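Local coordinates for protein sulfite reductase [ferredoxin] (PDB 1ZJ8) that probably catalyses the six-electron reduction of sulfite to sulfide with ferredoxin as electron donor, using siroheme and a [4Fe-4S] cluster, at residues Gln266-Trp271 with Trp309-Phe314; Leu274-Glu279 with Leu323-Ile328. All blocks are in the same frame, centred on the assembly; numbering follows the deposited sequence.

Contact 1 (Gln266-Trp271 with Trp309-Phe314)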
loop_
_atom_site.group_PDB
_atom_site.type_symbol
_atom_site.label_atom_id
_atom_site.label_comp_id
_atom_site.label_asym_id
_atom_site.label_seq_id
_atom_site.Cartn_x
_atom_site.Cartn_y
_atom_site.Cartn_z
ATOM N N GLN A 266 -17.327 2.337 -3.245
ATOM C CA GLN A 266 -18.585 1.984 -3.916
ATOM C C GLN A 266 -18.669 2.594 -5.320
ATOM O O GLN A 266 -18.195 3.698 -5.556
ATOM C CB GLN A 266 -19.758 2.483 -3.082
ATOM C CG GLN A 266 -19.538 2.363 -1.572
ATOM C CD GLN A 266 -20.527 3.193 -0.799
ATOM O OE1 GLN A 266 -21.742 2.919 -0.812
ATOM N NE2 GLN A 266 -20.019 4.244 -0.138
ATOM N N ARG A 267 -19.300 1.861 -6.230
ATOM C CA ARG A 267 -19.463 2.284 -7.604
ATOM C C ARG A 267 -20.280 3.565 -7.741
ATOM O O ARG A 267 -21.405 3.661 -7.272
ATOM C CB ARG A 267 -20.174 1.191 -8.400
ATOM C CG ARG A 267 -19.419 -0.113 -8.453
ATOM C CD ARG A 267 -19.777 -0.945 -9.663
ATOM N NE ARG A 267 -19.770 -0.140 -10.892
ATOM C CZ ARG A 267 -20.847 0.162 -11.622
ATOM N NH1 ARG A 267 -22.055 -0.245 -11.265
ATOM N NH2 ARG A 267 -20.720 0.896 -12.718
ATOM N N VAL A 268 -19.722 4.532 -8.445
ATOM C CA VAL A 268 -20.450 5.739 -8.789
ATOM C C VAL A 268 -21.523 5.433 -9.852
ATOM O O VAL A 268 -22.475 6.199 -10.018
ATOM C CB VAL A 268 -19.471 6.817 -9.282
ATOM C CG1 VAL A 268 -20.224 8.071 -9.726
ATOM C CG2 VAL A 268 -18.435 7.137 -8.176
ATOM N N GLY A 269 -21.354 4.305 -10.552
ATOM C CA GLY A 269 -22.266 3.871 -11.615
ATOM C C GLY A 269 -21.884 4.406 -12.987
ATOM O O GLY A 269 -22.709 4.380 -13.913
ATOM N N ALA A 270 -20.621 4.831 -13.123
ATOM C CA ALA A 270 -20.157 5.612 -14.266
ATOM C C ALA A 270 -19.109 4.870 -15.081
ATOM O O ALA A 270 -18.296 4.113 -14.529
ATOM C CB ALA A 270 -19.581 6.946 -13.789
ATOM N N TRP A 271 -19.134 5.119 -16.396
ATOM C CA TRP A 271 -18.101 4.665 -17.348
ATOM C C TRP A 271 -17.351 5.898 -17.856
ATOM O O TRP A 271 -17.961 6.892 -18.218
ATOM C CB TRP A 271 -18.743 3.896 -18.518
ATOM C CG TRP A 271 -17.785 3.316 -19.563
ATOM C CD1 TRP A 271 -17.152 2.089 -19.516
ATOM C CD2 TRP A 271 -17.388 3.921 -20.808
ATOM N NE1 TRP A 271 -16.386 1.907 -20.651
ATOM C CE2 TRP A 271 -16.512 3.007 -21.461
ATOM C CE3 TRP A 271 -17.684 5.143 -21.436
ATOM C CZ2 TRP A 271 -15.929 3.279 -22.712
ATOM C CZ3 TRP A 271 -17.107 5.411 -22.691
ATOM C CH2 TRP A 271 -16.233 4.484 -23.306
ATOM N N TRP A 309 -23.002 11.618 2.846
ATOM C CA TRP A 309 -23.722 12.017 1.618
ATOM C C TRP A 309 -24.498 10.909 0.914
ATOM O O TRP A 309 -25.658 11.095 0.524
ATOM C CB TRP A 309 -22.733 12.561 0.594
ATOM C CG TRP A 309 -22.263 13.946 0.867
ATOM C CD1 TRP A 309 -22.413 14.659 2.022
ATOM C CD2 TRP A 309 -21.533 14.786 -0.036
ATOM N NE1 TRP A 309 -21.835 15.900 1.887
ATOM C CE2 TRP A 309 -21.281 16.000 0.637
ATOM C CE3 TRP A 309 -21.069 14.630 -1.349
ATOM C CZ2 TRP A 309 -20.577 17.053 0.043
ATOM C CZ3 TRP A 309 -20.360 15.675 -1.937
ATOM C CH2 TRP A 309 -20.132 16.874 -1.247
ATOM N N GLY A 310 -23.835 9.773 0.717
ATOM C CA GLY A 310 -24.314 8.743 -0.205
ATOM C C GLY A 310 -23.801 9.026 -1.612
ATOM O O GLY A 310 -23.485 10.176 -1.953
ATOM N N ILE A 311 -23.716 7.977 -2.427
ATOM C CA ILE A 311 -23.220 8.081 -3.810
ATOM C C ILE A 311 -24.036 9.034 -4.708
ATOM O O ILE A 311 -23.460 9.869 -5.393
ATOM C CB ILE A 311 -23.108 6.663 -4.461
ATOM C CG1 ILE A 311 -21.786 5.989 -4.062
ATOM C CG2 ILE A 311 -23.222 6.722 -5.989
ATOM C CD1 ILE A 311 -20.548 6.454 -4.852
ATOM N N ALA A 312 -25.360 8.900 -4.713
ATOM C CA ALA A 312 -26.238 9.786 -5.504
ATOM C C ALA A 312 -25.905 11.257 -5.280
ATOM O O ALA A 312 -25.634 11.993 -6.235
ATOM C CB ALA A 312 -27.703 9.538 -5.175
ATOM N N LYS A 313 -25.907 11.676 -4.019
ATOM C CA LYS A 313 -25.598 13.060 -3.702
ATOM C C LYS A 313 -24.184 13.467 -4.203
ATOM O O LYS A 313 -23.975 14.602 -4.665
ATOM C CB LYS A 313 -25.758 13.337 -2.192
ATOM C CG LYS A 313 -25.555 14.836 -1.860
ATOM C CD LYS A 313 -25.570 15.190 -0.370
ATOM C CE LYS A 313 -25.076 16.636 -0.141
ATOM N NZ LYS A 313 -25.149 17.023 1.302
ATOM N N PHE A 314 -23.225 12.547 -4.101
ATOM C CA PHE A 314 -21.837 12.825 -4.490
ATOM C C PHE A 314 -21.698 12.969 -6.012
ATOM O O PHE A 314 -21.069 13.899 -6.499
ATOM C CB PHE A 314 -20.903 11.722 -3.967
ATOM C CG PHE A 314 -19.508 11.796 -4.521
ATOM C CD1 PHE A 314 -18.579 12.692 -3.981
ATOM C CD2 PHE A 314 -19.123 10.972 -5.594
ATOM C CE1 PHE A 314 -17.287 12.768 -4.502
ATOM C CE2 PHE A 314 -17.853 11.044 -6.122
ATOM C CZ PHE A 314 -16.925 11.947 -5.580
#
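Ile311 lays its side chain over the backbone of Gln266-Val268, and 92 Å² of its surface is covered there, the largest share of any residue in the contact. Its CD1 lies against both carbonyl oxygens, 3.7 Å from Gln266 O and 3.8 Å from Arg267 O, and Ile311 CG2 joins it at Arg267 O, also at 3.8 Å. The first torsion (chi1 -83°) sets CG2 anti to the backbone N of Ile311, beside its carbonyl carbon. Val268 answers with a single methyl: CG2 is 4.0 Å from Ile311 CD1, and the two side chains cross at about a right angle. The same Val268 CG2 reaches the edge of the Phe314 ring, near its plane, at 4.5 Å from CE2. Of its side chain Gln266 brings CB, 4.2 Å from Ile311 CG1.

The contact sets the first turn of helix 311-323, with Gly310 at its N-cap position, against strand 266-272 of the mixed sheet in this 4Fe-4S domain. Val254 on the adjacent strand touches both Val268 and Phe314, continuing the apolar surface, whereas the charged end of Arg267 turns to a salt bridge with Asp251. With 204 Å² buried and the closest approaches made by methyl groups, the segments are held by shape and dispersion rather than by polar pairing.

Contact 2 (Leu274-Glu279 with Leu323-Ile328)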
loop_
_atom_site.group_PDB
_atom_site.type_symbol
_atom_site.label_atom_id
_atom_site.label_comp_id
_atom_site.label_asym_id
_atom_site.label_seq_id
_atom_site.Cartn_x
_atom_site.Cartn_y
_atom_site.Cartn_z
ATOM N N LEU A 274 -10.810 6.374 -21.572
ATOM C CA LEU A 274 -9.448 6.627 -21.086
ATOM C C LEU A 274 -9.005 8.113 -21.145
ATOM O O LEU A 274 -8.315 8.592 -20.237
ATOM C CB LEU A 274 -8.451 5.722 -21.827
ATOM C CG LEU A 274 -7.004 5.785 -21.335
ATOM C CD1 LEU A 274 -6.873 5.503 -19.830
ATOM C CD2 LEU A 274 -6.162 4.802 -22.130
ATOM N N GLY A 275 -9.396 8.822 -22.207
ATOM C CA GLY A 275 -9.036 10.233 -22.384
ATOM C C GLY A 275 -9.543 11.193 -21.307
ATOM O O GLY A 275 -8.916 12.199 -21.024
ATOM N N GLU A 276 -10.678 10.868 -20.698
ATOM C CA GLU A 276 -11.333 11.732 -19.719
ATOM C C GLU A 276 -10.937 11.391 -18.264
ATOM O O GLU A 276 -11.387 12.069 -17.328
ATOM C CB GLU A 276 -12.871 11.631 -19.887
ATOM C CG GLU A 276 -13.520 12.510 -21.008
ATOM C CD GLU A 276 -14.955 12.056 -21.447
ATOM O OE1 GLU A 276 -15.706 11.392 -20.679
ATOM O OE2 GLU A 276 -15.331 12.369 -22.602
ATOM N N VAL A 277 -10.075 10.384 -18.074
ATOM C CA VAL A 277 -9.743 9.880 -16.736
ATOM C C VAL A 277 -9.018 10.916 -15.877
ATOM O O VAL A 277 -9.448 11.173 -14.750
ATOM C CB VAL A 277 -8.980 8.496 -16.773
ATOM C CG1 VAL A 277 -8.513 8.056 -15.376
ATOM C CG2 VAL A 277 -9.867 7.410 -17.374
ATOM N N PRO A 278 -7.921 11.504 -16.383
ATOM C CA PRO A 278 -7.237 12.575 -15.630
ATOM C C PRO A 278 -8.172 13.718 -15.175
ATOM O O PRO A 278 -8.044 14.246 -14.051
ATOM C CB PRO A 278 -6.194 13.087 -16.639
ATOM C CG PRO A 278 -5.907 11.933 -17.524
ATOM C CD PRO A 278 -7.217 11.181 -17.638
ATOM N N GLU A 279 -9.096 14.073 -16.065
ATOM C CA GLU A 279 -10.086 15.139 -15.853
ATOM C C GLU A 279 -11.032 14.795 -14.673
ATOM O O GLU A 279 -11.260 15.573 -13.737
ATOM C CB GLU A 279 -10.914 15.240 -17.141
ATOM C CG GLU A 279 -11.236 16.603 -17.648
ATOM C CD GLU A 279 -12.173 16.530 -18.872
ATOM O OE1 GLU A 279 -13.179 15.766 -18.839
ATOM O OE2 GLU A 279 -11.911 17.255 -19.866
ATOM N N LEU A 323 -17.520 19.091 -12.976
ATOM C CA LEU A 323 -17.410 18.694 -14.391
ATOM C C LEU A 323 -18.268 19.564 -15.305
ATOM O O LEU A 323 -17.967 19.697 -16.495
ATOM C CB LEU A 323 -17.809 17.226 -14.609
ATOM C CG LEU A 323 -16.887 16.145 -14.033
ATOM C CD1 LEU A 323 -17.526 14.768 -14.175
ATOM C CD2 LEU A 323 -15.510 16.159 -14.688
ATOM N N LYS A 324 -19.342 20.132 -14.745
ATOM C CA LYS A 324 -20.390 20.811 -15.513
ATOM C C LYS A 324 -20.956 19.905 -16.608
ATOM O O LYS A 324 -21.331 20.391 -17.669
ATOM C CB LYS A 324 -19.891 22.117 -16.136
ATOM C CG LYS A 324 -19.008 22.980 -15.252
ATOM C CD LYS A 324 -19.728 23.502 -14.011
ATOM C CE LYS A 324 -19.121 24.834 -13.542
ATOM N NZ LYS A 324 -17.637 24.813 -13.488
ATOM N N ARG A 325 -21.022 18.599 -16.369
ATOM C CA ARG A 325 -21.627 17.679 -17.346
ATOM C C ARG A 325 -21.965 16.319 -16.728
ATOM O O ARG A 325 -21.379 15.933 -15.712
ATOM C CB ARG A 325 -20.689 17.459 -18.534
ATOM C CG ARG A 325 -19.590 16.469 -18.237
ATOM C CD ARG A 325 -18.432 16.568 -19.199
ATOM N NE ARG A 325 -17.324 15.724 -18.754
ATOM C CZ ARG A 325 -17.298 14.394 -18.850
ATOM N NH1 ARG A 325 -18.314 13.717 -19.381
ATOM N NH2 ARG A 325 -16.237 13.734 -18.415
ATOM N N PRO A 326 -22.895 15.571 -17.344
ATOM C CA PRO A 326 -23.157 14.244 -16.784
ATOM C C PRO A 326 -22.013 13.270 -17.093
ATOM O O PRO A 326 -21.236 13.511 -18.028
ATOM C CB PRO A 326 -24.470 13.816 -17.470
ATOM C CG PRO A 326 -24.580 14.636 -18.686
ATOM C CD PRO A 326 -23.733 15.858 -18.524
ATOM N N LEU A 327 -21.891 12.222 -16.272
ATOM C CA LEU A 327 -21.058 11.073 -16.589
ATOM C C LEU A 327 -21.949 10.072 -17.270
ATOM O O LEU A 327 -23.145 10.020 -16.986
ATOM C CB LEU A 327 -20.488 10.447 -15.332
ATOM C CG LEU A 327 -19.469 11.294 -14.583
ATOM C CD1 LEU A 327 -19.162 10.688 -13.218
ATOM C CD2 LEU A 327 -18.213 11.409 -15.424
ATOM N N ILE A 328 -21.366 9.291 -18.175
ATOM C CA ILE A 328 -22.079 8.217 -18.851
ATOM C C ILE A 328 -22.294 7.073 -17.847
ATOM O O ILE A 328 -21.393 6.759 -17.076
ATOM C CB ILE A 328 -21.292 7.707 -20.076
ATOM C CG1 ILE A 328 -21.057 8.845 -21.083
ATOM C CG2 ILE A 328 -21.989 6.505 -20.743
ATOM C CD1 ILE A 328 -19.573 9.298 -21.149
#
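The backbones stay well separated, with the CA atoms of Glu279 and Leu323 8.3 Å apart, leaving side chains to bridge the gap. Arg325 does most of this, its chain extended from CG to NE and its guanidinium meeting two acids three residues apart. Arg325 NH2 forms a salt bridge with Glu276 OE1 at 3.3 Å, and a longer one with Glu279 OE1 at 3.7 Å. A hydrogen bond accompanies the first, but it is weak, the N-H...O angle being 125°. Neither carboxylate lies flat with the guanidinium; the planes are 65° apart for Glu276 and 58° for Glu279, so a planar two-pronged pairing is not formed.

Together the three residues make a salt-bridge network. It joins the 3-10 turn and the first turn of helix 277-291 to the loop that runs from helix 311-323 to the edge strand 328-329. Both sides lie in the first of the two nitrite/sulfite reductase 4Fe-4S-type domains; the cluster cysteines, Cys428, Cys434, Cys474 and Cys478, belong to the second. Lys324, with positive phi, is where the chain leaves helical conformation, and Arg325 follows directly in an extended conformation.

Apolar contacts adjoin the network. Leu323 CD2 approaches the backbone O of Glu279 at 4.4 Å, and Leu323 also packs on Ala283 of the same helix as Glu279; Ile328 CD1 stands 4.4 Å from Glu276 OE1 of the carboxylate. Further along helix 277-291, Val280 touches the Arg325 side chain. Glu279 is exposed, and a charge pair at such a surface would probably be weakened by solvent screening.

Contacts 1 and 2 have centres 14 Å apart on the same side of the chain's centre, and all four segments lie in one domain. Their segments alternate in sequence: 266-271, 274-279, 309-314, 323-328. Strand 266-272 leads into helix 277-291, while helix 311-323 starts in contact 1 and runs toward contact 2. The chain then returns to the sheet as strand 328-329, antiparallel to 266-272, where Trp271 N lies 2.9 Å from Ile328 O, a probable hydrogen bond. Ala270 CB also packs on Leu327 CD1 at 3.8 Å. Contact 1 thus sits at the start of helix 311-323 and contact 2 just beyond it, both away from the cofactor-binding residues.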